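Local coordinates for 70 KDA protein (Xanthomonas sp., PDB 4B2N), which cleaves rubber oxidatively as a processive latex dioxygenase that carries two covalently bound c-type hemes, at residues L240-G245 / I595-W600; A280-M285 / Y632-D637; N79-R84 / Y452-P457; V68-P73 / S307-H312. All coordinates share one frame; numbering follows the deposited sequence.

Contact 1 (L240-G245 / I595-W600); sequences LPWSTG and ILYSMW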
# COMPACT_ATOMS: atom_id res chain seq x y z
N LEU A 240 10.58 -11.83 1.61
CA LEU A 240 10.27 -10.57 2.31
C LEU A 240 10.65 -9.47 1.35
O LEU A 240 11.42 -9.69 0.44
CB LEU A 240 10.95 -10.47 3.68
CG LEU A 240 12.41 -10.07 3.69
CD1 LEU A 240 13.16 -10.26 4.98
CD2 LEU A 240 12.98 -10.98 2.69
N PRO A 241 10.03 -8.30 1.50
CA PRO A 241 10.21 -7.27 0.48
C PRO A 241 11.55 -6.56 0.63
O PRO A 241 12.19 -6.68 1.67
CB PRO A 241 9.05 -6.29 0.71
CG PRO A 241 8.41 -6.67 1.98
CD PRO A 241 9.09 -7.91 2.57
N TRP A 242 11.98 -5.87 -0.45
CA TRP A 242 13.25 -5.11 -0.42
C TRP A 242 12.92 -3.72 -0.83
O TRP A 242 11.74 -3.44 -1.14
CB TRP A 242 14.21 -5.79 -1.39
CG TRP A 242 15.66 -5.35 -1.26
CD1 TRP A 242 16.29 -4.40 -2.05
CD2 TRP A 242 16.70 -5.89 -0.35
NE1 TRP A 242 17.62 -4.28 -1.67
CE2 TRP A 242 17.93 -5.15 -0.65
CE3 TRP A 242 16.73 -6.86 0.64
CZ2 TRP A 242 19.14 -5.42 -0.00
CZ3 TRP A 242 17.95 -7.13 1.32
CH2 TRP A 242 19.12 -6.42 1.00
N SER A 243 13.89 -2.80 -0.84
CA SER A 243 13.57 -1.51 -1.38
C SER A 243 14.86 -0.93 -1.92
O SER A 243 15.97 -1.38 -1.56
CB SER A 243 12.99 -0.60 -0.29
OG SER A 243 13.91 -0.42 0.77
N THR A 244 14.69 0.08 -2.74
CA THR A 244 15.80 0.83 -3.21
C THR A 244 16.14 1.97 -2.30
O THR A 244 17.29 2.49 -2.35
CB THR A 244 15.64 1.33 -4.65
OG1 THR A 244 14.54 2.23 -4.74
CG2 THR A 244 15.38 0.16 -5.59
N GLY A 245 15.20 2.31 -1.40
CA GLY A 245 15.40 3.45 -0.51
C GLY A 245 14.32 3.43 0.54
O GLY A 245 13.96 2.34 1.03
N ILE A 595 20.63 -1.40 -4.47
CA ILE A 595 19.51 -0.87 -5.22
C ILE A 595 19.00 -1.93 -6.22
O ILE A 595 17.79 -2.01 -6.51
CB ILE A 595 19.89 0.43 -5.96
CG1 ILE A 595 20.14 1.55 -4.97
CG2 ILE A 595 18.82 0.82 -6.97
CD1 ILE A 595 20.68 2.84 -5.63
N LEU A 596 19.91 -2.73 -6.75
CA LEU A 596 19.58 -3.74 -7.73
C LEU A 596 19.00 -5.00 -7.10
O LEU A 596 18.39 -5.75 -7.78
CB LEU A 596 20.79 -4.11 -8.56
CG LEU A 596 21.37 -2.95 -9.38
CD1 LEU A 596 22.65 -3.44 -10.03
CD2 LEU A 596 20.39 -2.43 -10.44
N TYR A 597 19.19 -5.24 -5.81
CA TYR A 597 18.77 -6.52 -5.27
C TYR A 597 17.25 -6.74 -5.23
O TYR A 597 16.50 -5.85 -4.83
CB TYR A 597 19.33 -6.74 -3.89
CG TYR A 597 19.16 -8.15 -3.38
CD1 TYR A 597 19.94 -9.21 -3.90
CD2 TYR A 597 18.22 -8.44 -2.36
CE1 TYR A 597 19.81 -10.49 -3.47
CE2 TYR A 597 18.07 -9.74 -1.92
CZ TYR A 597 18.86 -10.77 -2.47
OH TYR A 597 18.73 -12.02 -1.98
N SER A 598 16.82 -7.97 -5.55
CA SER A 598 15.42 -8.36 -5.44
C SER A 598 15.40 -9.60 -4.60
O SER A 598 15.82 -10.68 -5.07
CB SER A 598 14.86 -8.72 -6.77
OG SER A 598 13.56 -9.29 -6.62
N MET A 599 14.89 -9.48 -3.38
CA MET A 599 14.72 -10.67 -2.53
C MET A 599 13.76 -11.65 -3.22
O MET A 599 13.98 -12.83 -3.20
CB MET A 599 14.22 -10.22 -1.19
CG MET A 599 14.06 -11.34 -0.23
SD MET A 599 15.62 -11.80 0.50
CE MET A 599 15.77 -10.47 1.64
N TRP A 600 12.65 -11.16 -3.79
CA TRP A 600 11.67 -12.06 -4.42
C TRP A 600 12.30 -12.91 -5.51
O TRP A 600 12.10 -14.15 -5.49
CB TRP A 600 10.48 -11.33 -5.05
CG TRP A 600 9.72 -10.37 -4.15
CD1 TRP A 600 9.43 -9.04 -4.44
CD2 TRP A 600 9.07 -10.64 -2.87
NE1 TRP A 600 8.70 -8.47 -3.42
CE2 TRP A 600 8.43 -9.40 -2.45
CE3 TRP A 600 8.97 -11.75 -2.03
CZ2 TRP A 600 7.77 -9.28 -1.24
CZ3 TRP A 600 8.21 -11.64 -0.85
CH2 TRP A 600 7.66 -10.44 -0.44
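Trp242 and Tyr597 meet in a buried, largely apolar contact that brings the loop between helices 218-226 and 253-261 against the break between helices 593-596 and 599-607. The edge of the tyrosine is turned toward the face of the indole, a T-shaped pair whose planes stand at 64° with 4.8 Å between the centroids of the Trp242 six-membered ring and the Tyr597 ring. Tyr597 CD2 sits over the middle of the indole, 3.6 Å from Trp242 CD2. Tyr597 CB adds a CH-pi contact over the five-membered ring. Trp242 CG stands anti to its backbone N (chi1 -167°), which carries it toward Tyr597, and the two side chains cross at about a right angle. Their polar ends are held elsewhere: Trp242 NE1 by the carbonyl of Asp594, Tyr597 OH by that of Gln613.

Tyr597 is the first residue to leave the helical path, and Ser598 is the N-cap of the next helix, its OG taking the N-H of Asp601. Beyond the cap, Trp600 lays one face against the Leu240-Pro241 peptide, with its CH2 3.6 Å from Leu240 C. Pro241 belongs to a heme c pocket and touches the cofactor itself, so Trp600 backs a first-shell residue. At the other end, Thr244 CG2 lies 3.8 Å from Ile595 CG2.

Contact 2 (A280-M285 / Y632-D637); sequences APHAGM and YLYGND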
# COMPACT_ATOMS: atom_id res chain seq x y z
N ALA A 280 8.95 -11.37 -16.28
CA ALA A 280 7.98 -10.27 -16.20
C ALA A 280 8.83 -9.08 -15.77
O ALA A 280 9.75 -9.23 -14.98
CB ALA A 280 6.90 -10.54 -15.17
N PRO A 281 8.55 -7.90 -16.31
CA PRO A 281 9.45 -6.81 -15.90
C PRO A 281 9.18 -6.41 -14.41
O PRO A 281 8.04 -6.55 -13.93
CB PRO A 281 9.10 -5.70 -16.93
CG PRO A 281 7.61 -5.90 -17.07
CD PRO A 281 7.43 -7.42 -17.13
N HIS A 282 10.22 -6.02 -13.68
CA HIS A 282 10.07 -5.51 -12.31
C HIS A 282 9.09 -4.34 -12.29
O HIS A 282 9.16 -3.42 -13.16
CB HIS A 282 11.45 -5.11 -11.80
CG HIS A 282 11.52 -4.84 -10.29
ND1 HIS A 282 10.88 -3.80 -9.70
CD2 HIS A 282 12.25 -5.48 -9.27
CE1 HIS A 282 11.14 -3.79 -8.36
NE2 HIS A 282 11.99 -4.82 -8.10
N ALA A 283 8.15 -4.35 -11.34
CA ALA A 283 7.14 -3.29 -11.29
C ALA A 283 7.64 -1.91 -10.69
O ALA A 283 6.90 -0.93 -10.72
CB ALA A 283 5.88 -3.80 -10.60
N GLY A 284 8.89 -1.85 -10.23
CA GLY A 284 9.41 -0.68 -9.55
C GLY A 284 9.03 -0.70 -8.06
O GLY A 284 8.42 -1.64 -7.56
N MET A 285 9.30 0.41 -7.40
CA MET A 285 8.93 0.58 -6.03
C MET A 285 7.52 1.19 -6.04
O MET A 285 7.24 2.10 -6.79
CB MET A 285 9.90 1.52 -5.34
CG MET A 285 11.35 1.05 -5.42
SD MET A 285 11.55 -0.49 -4.48
CE MET A 285 11.98 -1.62 -5.75
N TYR A 632 15.75 9.30 -10.74
CA TYR A 632 16.42 8.58 -11.82
C TYR A 632 16.51 7.04 -11.65
O TYR A 632 16.76 6.35 -12.61
CB TYR A 632 17.81 9.18 -12.08
CG TYR A 632 17.68 10.57 -12.58
CD1 TYR A 632 16.98 10.81 -13.74
CD2 TYR A 632 18.18 11.66 -11.85
CE1 TYR A 632 16.84 12.08 -14.24
CE2 TYR A 632 18.04 12.96 -12.34
CZ TYR A 632 17.36 13.15 -13.54
OH TYR A 632 17.15 14.41 -14.07
N LEU A 633 16.24 6.50 -10.47
CA LEU A 633 16.25 5.06 -10.35
C LEU A 633 15.04 4.48 -11.07
O LEU A 633 14.04 5.18 -11.32
CB LEU A 633 16.35 4.58 -8.87
CG LEU A 633 17.51 5.22 -8.08
CD1 LEU A 633 17.37 4.67 -6.65
CD2 LEU A 633 18.89 4.95 -8.63
N TYR A 634 15.15 3.20 -11.43
CA TYR A 634 14.11 2.49 -12.12
C TYR A 634 12.78 2.64 -11.36
O TYR A 634 12.72 2.31 -10.18
CB TYR A 634 14.51 1.00 -12.17
CG TYR A 634 13.55 0.06 -12.91
CD1 TYR A 634 12.46 -0.54 -12.24
CD2 TYR A 634 13.73 -0.24 -14.26
CE1 TYR A 634 11.62 -1.43 -12.90
CE2 TYR A 634 12.86 -1.11 -14.91
CZ TYR A 634 11.81 -1.67 -14.24
OH TYR A 634 10.98 -2.53 -14.89
N GLY A 635 11.74 3.12 -12.05
CA GLY A 635 10.42 3.14 -11.50
C GLY A 635 10.18 4.40 -10.72
O GLY A 635 9.06 4.59 -10.25
N ASN A 636 11.21 5.25 -10.55
CA ASN A 636 11.16 6.36 -9.60
C ASN A 636 10.85 7.70 -10.29
O ASN A 636 10.89 8.73 -9.62
CB ASN A 636 12.51 6.55 -8.82
CG ASN A 636 12.54 5.75 -7.50
OD1 ASN A 636 11.70 4.87 -7.23
ND2 ASN A 636 13.48 6.10 -6.63
N ASP A 637 10.53 7.71 -11.58
CA ASP A 637 10.38 9.00 -12.31
C ASP A 637 9.31 9.86 -11.61
O ASP A 637 8.34 9.33 -11.04
CB ASP A 637 9.98 8.77 -13.79
CG ASP A 637 9.91 10.05 -14.57
OD1 ASP A 637 10.97 10.59 -14.79
OD2 ASP A 637 8.81 10.53 -14.96
O HOH W 1 12.48 -5.67 -15.24
O HOH W 2 10.70 2.49 -8.36
O HOH W 3 7.37 2.13 -9.49
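Tyr634 reaches across to His282 with its hydroxyl, and this is the direct hydrogen bond between the segments: Tyr634 OH gives its proton to His282 O at 2.7 Å. The donor lies in the carbonyl plane, on a lone pair, with a C=O...O angle of 137°. Tyr634 CG stands anti to its backbone N (chi1 -178°), which starts the side chain on its way to the 280-285 loop. Within that loop, His282 ND1 accepts the N-H of Gly284 at 2.8 Å, almost exactly in the imidazole plane; this in-plane bond helps fix the rotation of the ring.

Van der Waals contact is modest. Tyr634 CE1 touches His282 CB at 3.8 Å, and the two ring planes are nearly perpendicular, the approach oblique. Gly284 and Gly635 bring their CA atoms to 4.4 Å, a closeness that leaves little room for a CB on either.

Water does the remaining bridging. One molecule accepts from Met285 N at 2.7 Å and lies within donating distance of Tyr634 O and Asn636 OD1, while a second lies between Met285 O and Gly635 O. The Asn636 amide nitrogen is turned to the carbonyl of Asn630.

Leu633 to Asn636 form a type II beta turn, closed by Asn636 N to Leu633 O, with Gly635 at the positive-phi position usual for glycine in such turns. The contact thus sets a glycine-bearing turn against the loop that leads into Thr286, a residue of the first heme c site.

Contact 3 (N79-R84 / Y452-P457); sequences NRLPPR and YNNLSP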
# COMPACT_ATOMS: atom_id res chain seq x y z
N ASN A 79 -22.75 -18.20 -4.29
CA ASN A 79 -22.37 -17.62 -3.05
C ASN A 79 -21.76 -18.72 -2.22
O ASN A 79 -22.46 -19.70 -1.91
CB ASN A 79 -23.58 -17.06 -2.36
CG ASN A 79 -23.29 -16.59 -0.96
OD1 ASN A 79 -22.14 -16.38 -0.59
ND2 ASN A 79 -24.32 -16.38 -0.20
N ARG A 80 -20.50 -18.57 -1.83
CA ARG A 80 -19.94 -19.46 -0.79
C ARG A 80 -19.20 -18.71 0.35
O ARG A 80 -18.48 -19.34 1.15
CB ARG A 80 -18.93 -20.50 -1.35
CG ARG A 80 -19.51 -21.64 -2.17
CD ARG A 80 -18.45 -22.73 -2.45
NE ARG A 80 -19.13 -23.94 -3.00
CZ ARG A 80 -19.33 -24.09 -4.30
NH1 ARG A 80 -18.94 -23.17 -5.17
NH2 ARG A 80 -19.94 -25.14 -4.75
N LEU A 81 -19.33 -17.39 0.42
CA LEU A 81 -18.67 -16.59 1.50
C LEU A 81 -19.62 -16.36 2.67
O LEU A 81 -20.83 -16.10 2.43
CB LEU A 81 -18.24 -15.21 0.95
CG LEU A 81 -17.26 -15.24 -0.20
CD1 LEU A 81 -16.81 -13.81 -0.55
CD2 LEU A 81 -16.10 -16.15 0.21
N PRO A 82 -19.11 -16.39 3.92
CA PRO A 82 -19.95 -15.91 5.04
C PRO A 82 -20.39 -14.46 4.72
O PRO A 82 -19.66 -13.75 4.06
CB PRO A 82 -18.97 -15.86 6.21
CG PRO A 82 -17.85 -16.82 5.84
CD PRO A 82 -17.72 -16.74 4.35
N PRO A 83 -21.60 -14.07 5.14
CA PRO A 83 -22.13 -12.75 4.84
C PRO A 83 -21.25 -11.70 5.50
O PRO A 83 -20.63 -11.96 6.56
CB PRO A 83 -23.51 -12.76 5.47
CG PRO A 83 -23.53 -13.89 6.46
CD PRO A 83 -22.53 -14.90 5.93
N ARG A 84 -21.18 -10.52 4.88
CA ARG A 84 -20.59 -9.40 5.51
C ARG A 84 -21.52 -8.93 6.67
O ARG A 84 -22.72 -9.33 6.73
CB ARG A 84 -20.47 -8.25 4.47
CG ARG A 84 -19.32 -8.42 3.47
CD ARG A 84 -19.10 -7.13 2.66
NE ARG A 84 -19.07 -5.99 3.61
CZ ARG A 84 -18.01 -5.68 4.34
NH1 ARG A 84 -16.84 -6.36 4.21
NH2 ARG A 84 -18.10 -4.72 5.23
N TYR A 452 -10.91 -16.14 -6.02
CA TYR A 452 -12.11 -16.76 -5.40
C TYR A 452 -12.82 -17.72 -6.37
O TYR A 452 -14.06 -17.58 -6.65
CB TYR A 452 -13.14 -15.68 -5.00
CG TYR A 452 -12.80 -14.77 -3.87
CD1 TYR A 452 -11.79 -13.79 -3.99
CD2 TYR A 452 -13.49 -14.86 -2.66
CE1 TYR A 452 -11.52 -12.89 -2.96
CE2 TYR A 452 -13.25 -13.95 -1.60
CZ TYR A 452 -12.27 -12.99 -1.77
OH TYR A 452 -12.01 -12.16 -0.73
N ASN A 453 -12.04 -18.58 -7.00
CA ASN A 453 -12.60 -19.59 -7.90
C ASN A 453 -13.45 -20.59 -7.14
O ASN A 453 -14.12 -21.37 -7.74
CB ASN A 453 -11.55 -20.24 -8.86
CG ASN A 453 -10.76 -21.40 -8.23
OD1 ASN A 453 -10.56 -21.44 -7.00
ND2 ASN A 453 -10.26 -22.31 -9.08
N ASN A 454 -13.46 -20.52 -5.82
CA ASN A 454 -14.43 -21.35 -5.09
C ASN A 454 -15.88 -20.89 -5.34
O ASN A 454 -16.81 -21.64 -5.02
CB ASN A 454 -14.12 -21.40 -3.60
CG ASN A 454 -14.22 -20.04 -2.94
OD1 ASN A 454 -14.85 -19.92 -1.88
ND2 ASN A 454 -13.62 -19.02 -3.56
N LEU A 455 -16.07 -19.72 -5.93
CA LEU A 455 -17.39 -19.23 -6.27
C LEU A 455 -17.86 -19.66 -7.68
O LEU A 455 -18.95 -19.27 -8.14
CB LEU A 455 -17.44 -17.70 -6.16
CG LEU A 455 -16.90 -17.16 -4.86
CD1 LEU A 455 -17.03 -15.65 -4.92
CD2 LEU A 455 -17.68 -17.75 -3.66
N SER A 456 -17.01 -20.41 -8.38
CA SER A 456 -17.40 -20.95 -9.68
C SER A 456 -18.47 -22.01 -9.50
O SER A 456 -18.43 -22.74 -8.52
CB SER A 456 -16.20 -21.69 -10.28
OG SER A 456 -16.58 -22.31 -11.50
N PRO A 457 -19.43 -22.08 -10.44
CA PRO A 457 -20.39 -23.17 -10.24
C PRO A 457 -19.75 -24.56 -10.44
O PRO A 457 -20.29 -25.57 -9.95
CB PRO A 457 -21.49 -22.91 -11.26
CG PRO A 457 -20.87 -21.95 -12.25
CD PRO A 457 -19.80 -21.17 -11.52
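Arg80 meets two carbonyls, Asn454 O within the 3-10 turn 453-455 and Ser456 O just after it, joining the loop before helix 88-104 to the one between helices 439-446 and 467-481. Arg80 NH1 gives a hydrogen bond to Asn454 O at 2.6 Å, approaching nearly along the C=O axis (161°), with the oxygen lifted 26° out of the guanidinium plane. The same nitrogen makes a second, weak bond to Ser456 O at 3.4 Å, and that acceptor lies in the guanidinium plane at its edge. One nitrogen thus spans two carbonyls. The chain is extended from CG to NE, its CD passing 3.2 Å from Asn454 O on the way.

The rest of the contact is largely apolar. Leu455 CD2 packs against the backbone and CB of Arg80, 3.5 Å from its N. Leu81, in turn, packs against Tyr452, and their side chains cross at about a right angle. The Tyr452 hydroxyl is bonded to Val311 N, and its ring stacks with His312, so the phenol that Leu81 meets is already held from elsewhere. An Asx turn shapes the 79-84 segment: Asn79 OD1 accepts from Leu81 N at 3.2 Å. This is the residue whose two methyls both come to the CD2-CE2 side of the tyrosine ring, where Leu81 CD1 comes within 3.7 Å of Tyr452 CE2.

Contact 4 (V68-P73 / S307-H312); sequences VDLHNP and SSDNVH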
# COMPACT_ATOMS: atom_id res chain seq x y z
N VAL A 68 -16.95 -4.95 -7.61
CA VAL A 68 -17.49 -6.28 -7.89
C VAL A 68 -17.85 -6.94 -6.58
O VAL A 68 -16.99 -7.08 -5.68
CB VAL A 68 -16.49 -7.21 -8.65
CG1 VAL A 68 -17.11 -8.62 -8.76
CG2 VAL A 68 -16.25 -6.65 -10.02
N ASP A 69 -19.09 -7.36 -6.47
CA ASP A 69 -19.60 -7.93 -5.24
C ASP A 69 -19.29 -9.42 -5.27
O ASP A 69 -19.86 -10.15 -6.06
CB ASP A 69 -21.10 -7.61 -5.10
CG ASP A 69 -21.70 -8.19 -3.82
OD1 ASP A 69 -21.02 -8.97 -3.10
OD2 ASP A 69 -22.88 -7.92 -3.56
N LEU A 70 -18.32 -9.87 -4.46
CA LEU A 70 -17.99 -11.30 -4.42
C LEU A 70 -18.89 -12.11 -3.49
O LEU A 70 -18.96 -13.37 -3.58
CB LEU A 70 -16.52 -11.52 -3.91
CG LEU A 70 -15.57 -10.74 -4.84
CD1 LEU A 70 -14.17 -10.66 -4.22
CD2 LEU A 70 -15.58 -11.33 -6.28
N HIS A 71 -19.55 -11.40 -2.55
CA HIS A 71 -20.44 -12.05 -1.56
C HIS A 71 -21.73 -12.52 -2.17
O HIS A 71 -22.18 -13.61 -1.90
CB HIS A 71 -20.64 -11.15 -0.33
CG HIS A 71 -19.40 -11.08 0.53
ND1 HIS A 71 -18.30 -10.38 0.14
CD2 HIS A 71 -19.07 -11.75 1.69
CE1 HIS A 71 -17.33 -10.58 1.07
NE2 HIS A 71 -17.84 -11.38 2.03
N ASN A 72 -22.27 -11.73 -3.07
CA ASN A 72 -23.46 -12.10 -3.85
C ASN A 72 -23.06 -11.84 -5.30
O ASN A 72 -23.41 -10.78 -5.86
CB ASN A 72 -24.64 -11.27 -3.32
CG ASN A 72 -25.13 -11.82 -1.99
OD1 ASN A 72 -25.79 -12.85 -1.97
ND2 ASN A 72 -24.70 -11.22 -0.89
N PRO A 73 -22.26 -12.78 -5.88
CA PRO A 73 -21.60 -12.54 -7.20
C PRO A 73 -22.59 -12.61 -8.36
O PRO A 73 -23.68 -13.19 -8.22
CB PRO A 73 -20.53 -13.62 -7.29
CG PRO A 73 -21.13 -14.75 -6.51
CD PRO A 73 -21.92 -14.11 -5.35
N SER A 307 -11.44 -5.83 -7.10
CA SER A 307 -12.55 -5.28 -6.30
C SER A 307 -12.18 -5.05 -4.86
O SER A 307 -11.56 -5.92 -4.23
CB SER A 307 -13.72 -6.27 -6.27
OG SER A 307 -14.80 -5.70 -5.53
N SER A 308 -12.59 -3.91 -4.31
CA SER A 308 -12.45 -3.70 -2.87
C SER A 308 -13.27 -4.65 -1.99
O SER A 308 -13.13 -4.63 -0.79
CB SER A 308 -12.78 -2.26 -2.48
OG SER A 308 -11.78 -1.42 -3.05
N ASP A 309 -14.18 -5.42 -2.59
CA ASP A 309 -14.90 -6.47 -1.82
C ASP A 309 -13.95 -7.63 -1.40
O ASP A 309 -14.25 -8.42 -0.47
CB ASP A 309 -16.07 -7.04 -2.62
CG ASP A 309 -17.13 -7.68 -1.71
OD1 ASP A 309 -17.53 -7.07 -0.67
OD2 ASP A 309 -17.60 -8.80 -2.02
N ASN A 310 -12.83 -7.73 -2.09
CA ASN A 310 -11.95 -8.86 -1.96
C ASN A 310 -10.98 -8.62 -0.85
O ASN A 310 -10.61 -7.50 -0.61
CB ASN A 310 -11.24 -9.21 -3.29
CG ASN A 310 -9.75 -9.01 -3.21
OD1 ASN A 310 -9.03 -9.90 -2.92
ND2 ASN A 310 -9.29 -7.79 -3.52
N VAL A 311 -10.61 -9.68 -0.13
CA VAL A 311 -9.57 -9.52 0.88
C VAL A 311 -8.41 -10.45 0.63
O VAL A 311 -7.43 -10.42 1.39
CB VAL A 311 -10.11 -9.76 2.32
CG1 VAL A 311 -11.25 -8.79 2.58
CG2 VAL A 311 -10.52 -11.24 2.48
N HIS A 312 -8.46 -11.22 -0.47
CA HIS A 312 -7.33 -12.17 -0.80
C HIS A 312 -6.12 -11.40 -1.12
O HIS A 312 -4.99 -11.73 -0.68
CB HIS A 312 -7.73 -13.10 -1.94
CG HIS A 312 -8.67 -14.16 -1.51
ND1 HIS A 312 -8.89 -15.27 -2.22
CD2 HIS A 312 -9.47 -14.25 -0.36
CE1 HIS A 312 -9.82 -16.05 -1.58
NE2 HIS A 312 -10.14 -15.45 -0.42
O HOH W 4 -20.21 -7.42 -0.86
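Asp309 CG stands anti to its backbone N (chi1 -157°), sending the carboxylate across to Leu70 and His71, while His71 CG lies beside its own backbone N, which lets ring and N-H both turn to the same carboxylate oxygen. Asp309 belongs to a type I beta turn, Ser307 to Asn310, that leads from the end of strand 306-307 toward helix 312-319, and the 68-73 loop wraps round its acid.

Three N-H groups grip Asp309 OD2. His71 ND1 comes in on the syn side at 2.8 Å, the bond close to straight at 164° and the oxygen lying in the imidazole plane, though the carboxylate itself is turned 71° from the ring. Leu70 N approaches on the anti side, also at 2.8 Å; both donors stand clearly out of the carboxylate plane. His71 N adds a longer bond of 3.3 Å, nearly in line with the C-O bond. Such a set of donors would be expected to stabilise the carboxylate as an anion, which matters because Asp69 OD1 is only 3.6 Å from OD2. A water donates to both Asp69 OD1 and Asp309 OD1 and so bridges the two acids. Asp69 OD1 also takes Asn72 N in an Asx motif.

Ser307, two residues before the acid, ties the start of the turn to the same loop. Its OG donates to Val68 O at 2.6 Å; it also accepts from Asp309 N, which makes an ST turn. Further along, Leu70 and Asn310 lie side by side, pointing the same way, with Leu70 CD1 3.4 Å from Asn310 CB.

Overall arrangement
The contacts form two pairs. Contacts 1 and 2 have centres 11 Å apart and touch where Met285 packs on Ser243 and Thr244, and Ile595 on Leu633. Contacts 3 and 4, with centres 9 Å apart, meet where Leu455 CD1 packs on Leu70 O. Between the pairs the centres are 30 to 36 Å apart, and contacts 1 and 4 lie on opposite sides of the chain's centre. In sequence the segments run 68-73, 79-84, 240-245, 280-285, 307-312, 452-457, 595-600 and 632-637, and any two contacts interleave. This ties distant parts of a loop-rich chain together, consistent with a grouping around the first heme c: Pro241 touches a heme, Met285 and Asn310 lie about 8 Å from one, Tyr452 about 11 Å.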